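Local structure of stage II sporulation protein SA (Bacillus subtilis, 3O6Q) at residues A[16-19]-A[20-24]; A[26-29]-A[30-34]; A[88-91]-A[92-96]. The protein acts, through a part predicted to be cytoplasmic here, as the toxin of a type II toxin-antitoxin system, causing cell death during sporulation unless its cognate antitoxin SpoIISB neutralises it. One frame throughout, in Å; residues are numbered along the deposited sequence.

How the contacts relate
Contacts 1 and 2 are successive turns of one long helix, 7-35, and their centres lie 15 Å apart; they follow one another along the helix, and the hydrogen bond from T28 OG1 to N24 O joins them. Both touch the second subunit, consistent with a helix that takes part in subunit pairing at both places, and chains of another protein also pack against both. Contact 3 is different. It sits on the short helix 88-96, about 30 Å from contact 1 and 33 Å from contact 2 between centres, on the opposite side of the chain's centre from contact 2. Its packing stays within the chain, against helix 75-82 and strands 101-102 and 108-115, and no other chain of the assembly reaches its two segments.

Contact 1 of 3, residues A[16-19]-A[20-24]; sequences NEML and HMYLN
H20 turns back on N16 across one turn of the long alpha-helix 7-35, and M18 lies beside Y22 in the same i to i+4 spacing. The carbonyl oxygen of N16 is gripped twice by one residue. H20 N reaches N16 O at 3.1 Å in the regular helical bond, while H20 ND1 approaches N16 O at 3.2 Å from the opposite face of the carbonyl plane. This second bond is bent, 140° at the hydrogen, and its donor stands above the carbonyl plane. It ties the imidazole to the backbone. The side chains of N16 and H20 point the same way.

M18 and Y22 form a Met-aromatic contact. The selenium lies in the plane of the ring, at its edge. With CG of M18 anti to the carbonyl carbon (chi1 -72°) and the chain bent twice beyond it, the selenium is brought alongside the tyrosine.

Farther out, Y22 OH bonds to D134 and T131, and its ring stacks on F133, which probably helps to hold the edge offered to M18. The H20 ring stacks on an aromatic side chain of another protein's chain, while M18, L19 and L23 pack on the second subunit. The closest side-chain approach in the Met-aromatic pair is 3.9 Å, between M18 SE and Y22 CE2.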
ATOM      1  N   ASN A  16       9.414  14.293  -9.211  1.00 52.96           N
ATOM      2  CA  ASN A  16      10.488  13.372  -8.946  1.00 53.85           C
ATOM      3  C   ASN A  16      10.586  12.988  -7.467  1.00 53.13           C
ATOM      4  O   ASN A  16      10.698  11.812  -7.141  1.00 49.04           O
ATOM      5  CB  ASN A  16      11.807  13.977  -9.422  1.00 56.92           C
ATOM      6  CG  ASN A  16      12.871  12.952  -9.590  1.00 58.33           C
ATOM      7  OD1 ASN A  16      12.637  11.919 -10.204  1.00 60.88           O
ATOM      8  ND2 ASN A  16      14.049  13.210  -9.041  1.00 60.25           N
ATOM      9  N   GLU A  17      10.529  13.987  -6.596  1.00 56.02           N
ATOM     10  CA  GLU A  17      10.523  13.781  -5.161  1.00 58.72           C
ATOM     11  C   GLU A  17       9.342  12.918  -4.735  1.00 56.54           C
ATOM     12  O   GLU A  17       9.534  11.943  -4.019  1.00 62.82           O
ATOM     13  CB  GLU A  17      10.519  15.118  -4.436  1.00 67.60           C
ATOM     14  CG  GLU A  17      10.172  15.080  -2.935  1.00 74.35           C
ATOM     15  CD  GLU A  17       9.239  16.244  -2.565  1.00 84.61           C
ATOM     16  OE1 GLU A  17       9.753  17.305  -2.148  1.00 83.67           O
ATOM     17  OE2 GLU A  17       7.998  16.119  -2.753  1.00 91.68           O
HETATM   18  N   MSE A  18       8.136  13.250  -5.184  1.00 54.64           N
HETATM   19  CA  MSE A  18       6.935  12.453  -4.880  1.00 51.25           C
HETATM   20  C   MSE A  18       7.107  10.973  -5.254  1.00 47.28           C
HETATM   21  O   MSE A  18       6.710  10.088  -4.495  1.00 42.09           O
HETATM   22  CB  MSE A  18       5.731  12.989  -5.659  1.00 55.48           C
HETATM   23  CG  MSE A  18       5.173  14.329  -5.186  1.00 58.97           C
HETATM   24 SE   MSE A  18       3.983  14.111  -3.660  1.00 76.04          SE
HETATM   25  CE  MSE A  18       2.456  13.173  -4.431  1.00 60.00           C
ATOM     26  N   LEU A  19       7.648  10.707  -6.440  1.00 45.96           N
ATOM     27  CA  LEU A  19       7.713   9.334  -6.939  1.00 46.96           C
ATOM     28  C   LEU A  19       8.756   8.526  -6.193  1.00 43.62           C
ATOM     29  O   LEU A  19       8.539   7.355  -5.902  1.00 39.94           O
ATOM     30  CB  LEU A  19       8.049   9.299  -8.425  1.00 52.86           C
ATOM     31  CG  LEU A  19       6.903   9.633  -9.406  1.00 54.93           C
ATOM     32  CD1 LEU A  19       7.418  10.023 -10.807  1.00 51.79           C
ATOM     33  CD2 LEU A  19       5.861   8.475  -9.451  1.00 49.89           C
ATOM     34  N   HIS A  20       9.872   9.162  -5.874  1.00 44.02           N
ATOM     35  CA  HIS A  20      10.916   8.530  -5.083  1.00 45.31           C
ATOM     36  C   HIS A  20      10.439   8.237  -3.692  1.00 42.69           C
ATOM     37  O   HIS A  20      10.570   7.111  -3.194  1.00 43.44           O
ATOM     38  CB  HIS A  20      12.150   9.415  -5.016  1.00 47.44           C
ATOM     39  CG  HIS A  20      13.143   9.132  -6.082  1.00 50.62           C
ATOM     40  ND1 HIS A  20      13.375   9.994  -7.128  1.00 56.17           N
ATOM     41  CD2 HIS A  20      13.980   8.084  -6.264  1.00 54.59           C
ATOM     42  CE1 HIS A  20      14.320   9.494  -7.909  1.00 58.62           C
ATOM     43  NE2 HIS A  20      14.701   8.334  -7.410  1.00 58.27           N
HETATM   44  N   MSE A  21       9.874   9.250  -3.072  1.00 42.69           N
HETATM   45  CA  MSE A  21       9.466   9.143  -1.695  1.00 45.03           C
HETATM   46  C   MSE A  21       8.438   8.065  -1.467  1.00 42.78           C
HETATM   47  O   MSE A  21       8.562   7.294  -0.526  1.00 41.64           O
HETATM   48  CB  MSE A  21       8.916  10.470  -1.221  1.00 53.36           C
HETATM   49  CG  MSE A  21       8.614  10.553   0.234  1.00 65.13           C
HETATM   50 SE   MSE A  21       7.700  12.260   0.482  1.00 96.12          SE
HETATM   51  CE  MSE A  21       9.342  13.304   0.822  1.00 82.61           C
ATOM     52  N   TYR A  22       7.405   8.010  -2.308  1.00 39.38           N
ATOM     53  CA  TYR A  22       6.361   7.041  -2.105  1.00 35.82           C
ATOM     54  C   TYR A  22       6.735   5.661  -2.637  1.00 35.22           C
ATOM     55  O   TYR A  22       6.241   4.663  -2.140  1.00 31.65           O
ATOM     56  CB  TYR A  22       5.024   7.591  -2.602  1.00 36.88           C
ATOM     57  CG  TYR A  22       4.525   8.691  -1.667  1.00 35.53           C
ATOM     58  CD1 TYR A  22       4.177   8.391  -0.358  1.00 33.94           C
ATOM     59  CD2 TYR A  22       4.478  10.029  -2.075  1.00 35.20           C
ATOM     60  CE1 TYR A  22       3.768   9.390   0.530  1.00 34.69           C
ATOM     61  CE2 TYR A  22       4.061  11.037  -1.194  1.00 35.73           C
ATOM     62  CZ  TYR A  22       3.702  10.716   0.111  1.00 34.87           C
ATOM     63  OH  TYR A  22       3.279  11.704   0.982  1.00 32.81           O
ATOM     64  N   LEU A  23       7.650   5.579  -3.600  1.00 37.51           N
ATOM     65  CA  LEU A  23       8.255   4.292  -3.904  1.00 36.54           C
ATOM     66  C   LEU A  23       9.033   3.780  -2.696  1.00 39.46           C
ATOM     67  O   LEU A  23       8.877   2.606  -2.324  1.00 39.56           O
ATOM     68  CB  LEU A  23       9.154   4.375  -5.123  1.00 37.55           C
ATOM     69  CG  LEU A  23       9.947   3.094  -5.485  1.00 36.30           C
ATOM     70  CD1 LEU A  23       9.059   1.925  -5.721  1.00 33.26           C
ATOM     71  CD2 LEU A  23      10.841   3.360  -6.678  1.00 36.48           C
ATOM     72  N   ASN A  24       9.845   4.639  -2.068  1.00 41.85           N
ATOM     73  CA  ASN A  24      10.622   4.228  -0.870  1.00 42.45           C
ATOM     74  C   ASN A  24       9.721   3.811   0.301  1.00 39.05           C
ATOM     75  O   ASN A  24       9.952   2.780   0.976  1.00 39.24           O
ATOM     76  CB  ASN A  24      11.584   5.321  -0.383  1.00 44.31           C
ATOM     77  CG  ASN A  24      12.743   5.582  -1.346  1.00 54.06           C
ATOM     78  OD1 ASN A  24      13.064   4.753  -2.202  1.00 61.31           O
ATOM     79  ND2 ASN A  24      13.398   6.746  -1.190  1.00 58.59           N
TER

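Contact 2 of 3, residues A[26-29]-A[30-34]; sequences LKTY and QYLLK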
ATOM      1  N   LEU A  26       6.712   2.796   0.161  1.00 33.37           N
ATOM      2  CA  LEU A  26       5.976   1.586  -0.188  1.00 32.93           C
ATOM      3  C   LEU A  26       6.903   0.358  -0.144  1.00 32.61           C
ATOM      4  O   LEU A  26       6.510  -0.698   0.331  1.00 31.37           O
ATOM      5  CB  LEU A  26       5.247   1.743  -1.532  1.00 34.06           C
ATOM      6  CG  LEU A  26       4.324   0.542  -1.841  1.00 35.96           C
ATOM      7  CD1 LEU A  26       3.244   0.314  -0.749  1.00 30.90           C
ATOM      8  CD2 LEU A  26       3.714   0.679  -3.243  1.00 37.09           C
ATOM      9  N   LYS A  27       8.156   0.522  -0.571  1.00 33.90           N
ATOM     10  CA  LYS A  27       9.190  -0.499  -0.339  1.00 34.00           C
ATOM     11  C   LYS A  27       9.339  -0.880   1.129  1.00 32.77           C
ATOM     12  O   LYS A  27       9.376  -2.048   1.489  1.00 37.65           O
ATOM     13  CB  LYS A  27      10.550  -0.006  -0.849  1.00 38.52           C
ATOM     14  CG  LYS A  27      10.708  -0.100  -2.353  1.00 41.15           C
ATOM     15  CD  LYS A  27      11.908   0.629  -2.844  1.00 43.04           C
ATOM     16  CE  LYS A  27      13.187  -0.096  -2.477  1.00 47.67           C
ATOM     17  NZ  LYS A  27      14.314   0.681  -3.076  1.00 50.40           N
ATOM     18  N   THR A  28       9.441   0.106   1.989  1.00 33.19           N
ATOM     19  CA  THR A  28       9.481  -0.154   3.424  1.00 33.86           C
ATOM     20  C   THR A  28       8.264  -0.865   3.948  1.00 33.43           C
ATOM     21  O   THR A  28       8.381  -1.795   4.723  1.00 32.90           O
ATOM     22  CB  THR A  28       9.702   1.137   4.182  1.00 35.44           C
ATOM     23  OG1 THR A  28      10.957   1.682   3.724  1.00 37.56           O
ATOM     24  CG2 THR A  28       9.763   0.934   5.721  1.00 35.04           C
ATOM     25  N   TYR A  29       7.081  -0.409   3.542  1.00 34.95           N
ATOM     26  CA  TYR A  29       5.812  -0.992   4.008  1.00 34.44           C
ATOM     27  C   TYR A  29       5.771  -2.490   3.665  1.00 33.24           C
ATOM     28  O   TYR A  29       5.487  -3.331   4.510  1.00 31.92           O
ATOM     29  CB  TYR A  29       4.665  -0.202   3.363  1.00 35.14           C
ATOM     30  CG  TYR A  29       3.251  -0.754   3.449  1.00 36.02           C
ATOM     31  CD1 TYR A  29       2.371  -0.357   4.449  1.00 36.79           C
ATOM     32  CD2 TYR A  29       2.752  -1.566   2.444  1.00 39.37           C
ATOM     33  CE1 TYR A  29       1.030  -0.815   4.485  1.00 36.81           C
ATOM     34  CE2 TYR A  29       1.412  -2.016   2.462  1.00 37.99           C
ATOM     35  CZ  TYR A  29       0.581  -1.656   3.492  1.00 37.65           C
ATOM     36  OH  TYR A  29      -0.703  -2.150   3.535  1.00 41.42           O
ATOM     37  N   GLN A  30       6.085  -2.809   2.420  1.00 34.35           N
ATOM     38  CA  GLN A  30       6.046  -4.176   1.954  1.00 34.78           C
ATOM     39  C   GLN A  30       7.109  -4.995   2.658  1.00 37.00           C
ATOM     40  O   GLN A  30       6.854  -6.124   3.012  1.00 37.03           O
ATOM     41  CB  GLN A  30       6.269  -4.231   0.459  1.00 36.49           C
ATOM     42  CG  GLN A  30       6.139  -5.648  -0.122  1.00 36.19           C
ATOM     43  CD  GLN A  30       7.470  -6.329  -0.491  1.00 37.99           C
ATOM     44  OE1 GLN A  30       7.517  -7.152  -1.431  1.00 40.73           O
ATOM     45  NE2 GLN A  30       8.544  -6.012   0.250  1.00 34.84           N
ATOM     46  N   TYR A  31       8.299  -4.428   2.864  1.00 38.47           N
ATOM     47  CA  TYR A  31       9.367  -5.171   3.511  1.00 38.60           C
ATOM     48  C   TYR A  31       8.958  -5.552   4.916  1.00 36.87           C
ATOM     49  O   TYR A  31       9.169  -6.711   5.364  1.00 36.20           O
ATOM     50  CB  TYR A  31      10.661  -4.377   3.504  1.00 42.87           C
ATOM     51  CG  TYR A  31      11.813  -5.095   4.178  1.00 47.48           C
ATOM     52  CD1 TYR A  31      12.717  -5.858   3.441  1.00 48.15           C
ATOM     53  CD2 TYR A  31      12.017  -4.982   5.537  1.00 49.76           C
ATOM     54  CE1 TYR A  31      13.775  -6.513   4.045  1.00 48.29           C
ATOM     55  CE2 TYR A  31      13.063  -5.644   6.155  1.00 53.34           C
ATOM     56  CZ  TYR A  31      13.936  -6.406   5.404  1.00 53.62           C
ATOM     57  OH  TYR A  31      14.982  -7.037   6.052  1.00 59.62           O
ATOM     58  N   LEU A  32       8.336  -4.607   5.621  1.00 35.23           N
ATOM     59  CA  LEU A  32       7.875  -4.874   6.997  1.00 35.46           C
ATOM     60  C   LEU A  32       6.712  -5.867   7.044  1.00 37.39           C
ATOM     61  O   LEU A  32       6.658  -6.727   7.888  1.00 41.32           O
ATOM     62  CB  LEU A  32       7.503  -3.595   7.694  1.00 34.24           C
ATOM     63  CG  LEU A  32       8.624  -2.587   7.965  1.00 35.03           C
ATOM     64  CD1 LEU A  32       7.968  -1.243   8.327  1.00 34.85           C
ATOM     65  CD2 LEU A  32       9.538  -3.048   9.080  1.00 33.83           C
ATOM     66  N   LEU A  33       5.775  -5.778   6.122  1.00 38.08           N
ATOM     67  CA  LEU A  33       4.714  -6.759   6.102  1.00 37.07           C
ATOM     68  C   LEU A  33       5.341  -8.140   5.911  1.00 36.93           C
ATOM     69  O   LEU A  33       4.870  -9.109   6.459  1.00 39.49           O
ATOM     70  CB  LEU A  33       3.678  -6.425   5.000  1.00 34.35           C
ATOM     71  CG  LEU A  33       2.623  -5.378   5.396  1.00 34.00           C
ATOM     72  CD1 LEU A  33       1.672  -4.974   4.203  1.00 30.58           C
ATOM     73  CD2 LEU A  33       1.776  -5.815   6.638  1.00 33.66           C
ATOM     74  N   LYS A  34       6.425  -8.219   5.164  1.00 40.89           N
ATOM     75  CA  LYS A  34       7.053  -9.497   4.841  1.00 47.37           C
ATOM     76  C   LYS A  34       7.871 -10.029   6.012  1.00 48.87           C
ATOM     77  O   LYS A  34       7.821 -11.208   6.282  1.00 55.95           O
ATOM     78  CB  LYS A  34       7.958  -9.329   3.604  1.00 54.44           C
ATOM     79  CG  LYS A  34       8.042 -10.495   2.607  1.00 64.48           C
ATOM     80  CD  LYS A  34       9.257 -10.358   1.651  1.00 81.48           C
ATOM     81  CE  LYS A  34       9.112 -11.278   0.400  1.00 89.07           C
ATOM     82  NZ  LYS A  34       9.491 -10.618  -0.916  1.00 75.33           N
TER
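Y29 and L33 form the tight part of this turn of helix 7-35. The leucine methyl CD1 sits over one face of the tyrosine ring in a CH-pi contact, 3.9 Å from the ring centroid and 30° off the normal. It is displaced toward one side of the ring, with L33 CD1 3.4 Å from Y29 CE2. The tyrosine's CG is anti to its backbone nitrogen (chi1 168°), whereas L33 carries CG anti to the carbonyl carbon (chi1 -82°), and these choices bring ring and methyl together. L137, S140 and I144 of helix 132-148 also touch Y29, and its hydroxyl bonds to that of Y29 of the second subunit.

One position earlier, T28 and L32 run side by side, and their only close apolar touch joins T28 CG2 to L32 CD1 at 3.8 Å. T28 OG1 turns back to bond N24 O. The exposed Y31 marks the solvent side: its CB rests near K27 O, but the ring leads away from the preceding turn.

The chemistry thus separates within Y29: its ring face takes an apolar methyl from its own helix, while the hydroxyl reaches the dimer partner, so a single side chain takes part in both packing along the helix and subunit pairing.

Contact 3 of 3, residues A[88-91]-A[92-96]; sequences PADV and QTRLD
Backbone bonds of the i+4 to i type carry helix 88-96 through this short alpha-helical segment, from Q92 N to P88 O at 2.8 Å and on to L95 N with V91 O at 3.1 Å. V91 and L95 make its buried apolar side. They lie side by side and point the same way, V91 CG1 standing 4.1 Å from L95 CD1, a loose touch between branch ends. Y101 and L110 receive V91 from the strands beneath, and L110 and P112 receive L95, so this pair seats the helix on the antiparallel sheet.

Q92 faces another neighbour: its chain extends beyond CG toward helix 75-82, packing on K78 and D79, and its OE1 bonds to Q75. D90 and R94 also run alongside each other, with carboxylate and guanidinium planes 74° apart. Their opposite charges are near but not paired, D90 OD2 lying 4.2 Å from R94 NE, and any attraction is probably modest. The nearest approach of the two side chains is between the aliphatic part of the arginine and the carboxylate, R94 CG lying 4.0 Å from D90 OD2. Both side chains also pack on Y101.

On the exposed side, T93 folds its hydroxyl back over the preceding turn. A chi1 of 42° sets OG1 between its own backbone nitrogen and carbonyl carbon, within range of two main-chain carbonyls. Its one proton can serve either acceptor, and the choice is not settled: T93 OG1 is 3.0 Å from A89 O and 3.1 Å from D90 O.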
ATOM      1  N   PRO A  88      -7.343  26.864  14.986  1.00 74.70           N
ATOM      2  CA  PRO A  88      -7.866  25.763  15.822  1.00 73.21           C
ATOM      3  C   PRO A  88      -9.375  25.513  15.735  1.00 70.61           C
ATOM      4  O   PRO A  88      -9.799  24.371  15.690  1.00 70.64           O
ATOM      5  CB  PRO A  88      -7.493  26.182  17.251  1.00 74.62           C
ATOM      6  CG  PRO A  88      -6.403  27.157  17.102  1.00 76.74           C
ATOM      7  CD  PRO A  88      -6.595  27.848  15.785  1.00 76.21           C
ATOM      8  N   ALA A  89     -10.182  26.556  15.736  1.00 73.21           N
ATOM      9  CA  ALA A  89     -11.628  26.386  15.612  1.00 75.07           C
ATOM     10  C   ALA A  89     -11.982  25.639  14.318  1.00 71.91           C
ATOM     11  O   ALA A  89     -12.855  24.773  14.325  1.00 73.03           O
ATOM     12  CB  ALA A  89     -12.338  27.763  15.693  1.00 75.79           C
ATOM     13  N   ASP A  90     -11.289  25.960  13.226  1.00 70.59           N
ATOM     14  CA  ASP A  90     -11.545  25.322  11.929  1.00 73.64           C
ATOM     15  C   ASP A  90     -11.066  23.868  11.942  1.00 67.93           C
ATOM     16  O   ASP A  90     -11.782  22.954  11.492  1.00 65.68           O
ATOM     17  CB  ASP A  90     -10.855  26.096  10.775  1.00 79.68           C
ATOM     18  CG  ASP A  90     -10.647  25.222   9.470  1.00 86.38           C
ATOM     19  OD1 ASP A  90      -9.478  25.050   9.048  1.00 88.36           O
ATOM     20  OD2 ASP A  90     -11.619  24.682   8.878  1.00 93.44           O
ATOM     21  N   VAL A  91      -9.846  23.661  12.426  1.00 62.84           N
ATOM     22  CA  VAL A  91      -9.314  22.320  12.514  1.00 60.35           C
ATOM     23  C   VAL A  91     -10.294  21.473  13.311  1.00 56.92           C
ATOM     24  O   VAL A  91     -10.685  20.401  12.883  1.00 54.72           O
ATOM     25  CB  VAL A  91      -7.911  22.291  13.169  1.00 61.01           C
ATOM     26  CG1 VAL A  91      -7.397  20.843  13.281  1.00 58.51           C
ATOM     27  CG2 VAL A  91      -6.916  23.172  12.396  1.00 58.79           C
ATOM     28  N   GLN A  92     -10.722  21.979  14.451  1.00 58.64           N
ATOM     29  CA  GLN A  92     -11.622  21.229  15.316  1.00 59.63           C
ATOM     30  C   GLN A  92     -12.938  20.903  14.654  1.00 60.00           C
ATOM     31  O   GLN A  92     -13.452  19.803  14.847  1.00 62.25           O
ATOM     32  CB  GLN A  92     -11.889  22.007  16.604  1.00 61.72           C
ATOM     33  CG  GLN A  92     -12.469  21.166  17.721  1.00 63.46           C
ATOM     34  CD  GLN A  92     -12.785  21.933  18.953  1.00 65.61           C
ATOM     35  OE1 GLN A  92     -11.926  22.103  19.793  1.00 68.32           O
ATOM     36  NE2 GLN A  92     -14.029  22.351  19.104  1.00 67.36           N
ATOM     37  N   THR A  93     -13.497  21.839  13.898  1.00 61.99           N
ATOM     38  CA  THR A  93     -14.805  21.594  13.303  1.00 65.81           C
ATOM     39  C   THR A  93     -14.666  20.484  12.266  1.00 64.73           C
ATOM     40  O   THR A  93     -15.504  19.585  12.197  1.00 64.82           O
ATOM     41  CB  THR A  93     -15.562  22.909  12.837  1.00 69.64           C
ATOM     42  OG1 THR A  93     -14.663  23.816  12.198  1.00 70.97           O
ATOM     43  CG2 THR A  93     -16.193  23.634  14.054  1.00 68.96           C
ATOM     44  N   ARG A  94     -13.566  20.476  11.522  1.00 69.20           N
ATOM     45  CA  ARG A  94     -13.353  19.418  10.520  1.00 67.68           C
ATOM     46  C   ARG A  94     -13.294  18.070  11.190  1.00 61.93           C
ATOM     47  O   ARG A  94     -13.953  17.120  10.776  1.00 64.04           O
ATOM     48  CB  ARG A  94     -12.037  19.581   9.754  1.00 72.59           C
ATOM     49  CG  ARG A  94     -11.932  20.704   8.751  1.00 83.52           C
ATOM     50  CD  ARG A  94     -11.341  20.133   7.448  1.00 85.23           C
ATOM     51  NE  ARG A  94     -10.783  21.187   6.617  1.00 93.15           N
ATOM     52  CZ  ARG A  94      -9.764  21.027   5.770  1.00100.63           C
ATOM     53  NH1 ARG A  94      -9.145  19.851   5.628  1.00 95.92           N
ATOM     54  NH2 ARG A  94      -9.346  22.068   5.065  1.00107.18           N
ATOM     55  N   LEU A  95     -12.484  17.991  12.228  1.00 57.88           N
ATOM     56  CA  LEU A  95     -12.270  16.741  12.893  1.00 57.15           C
ATOM     57  C   LEU A  95     -13.543  16.254  13.561  1.00 59.45           C
ATOM     58  O   LEU A  95     -13.912  15.085  13.420  1.00 57.22           O
ATOM     59  CB  LEU A  95     -11.161  16.889  13.920  1.00 58.10           C
ATOM     60  CG  LEU A  95      -9.748  17.053  13.382  1.00 55.08           C
ATOM     61  CD1 LEU A  95      -8.899  17.287  14.603  1.00 52.50           C
ATOM     62  CD2 LEU A  95      -9.305  15.831  12.614  1.00 50.94           C
ATOM     63  N   ASP A  96     -14.229  17.166  14.255  1.00 64.44           N
ATOM     64  CA  ASP A  96     -15.528  16.872  14.869  1.00 67.46           C
ATOM     65  C   ASP A  96     -16.510  16.343  13.856  1.00 67.20           C
ATOM     66  O   ASP A  96     -17.267  15.420  14.158  1.00 66.78           O
ATOM     67  CB  ASP A  96     -16.136  18.109  15.536  1.00 69.71           C
ATOM     68  CG  ASP A  96     -15.346  18.576  16.752  1.00 70.91           C
ATOM     69  OD1 ASP A  96     -15.658  19.670  17.268  1.00 74.77           O
ATOM     70  OD2 ASP A  96     -14.409  17.864  17.189  1.00 68.23           O
TER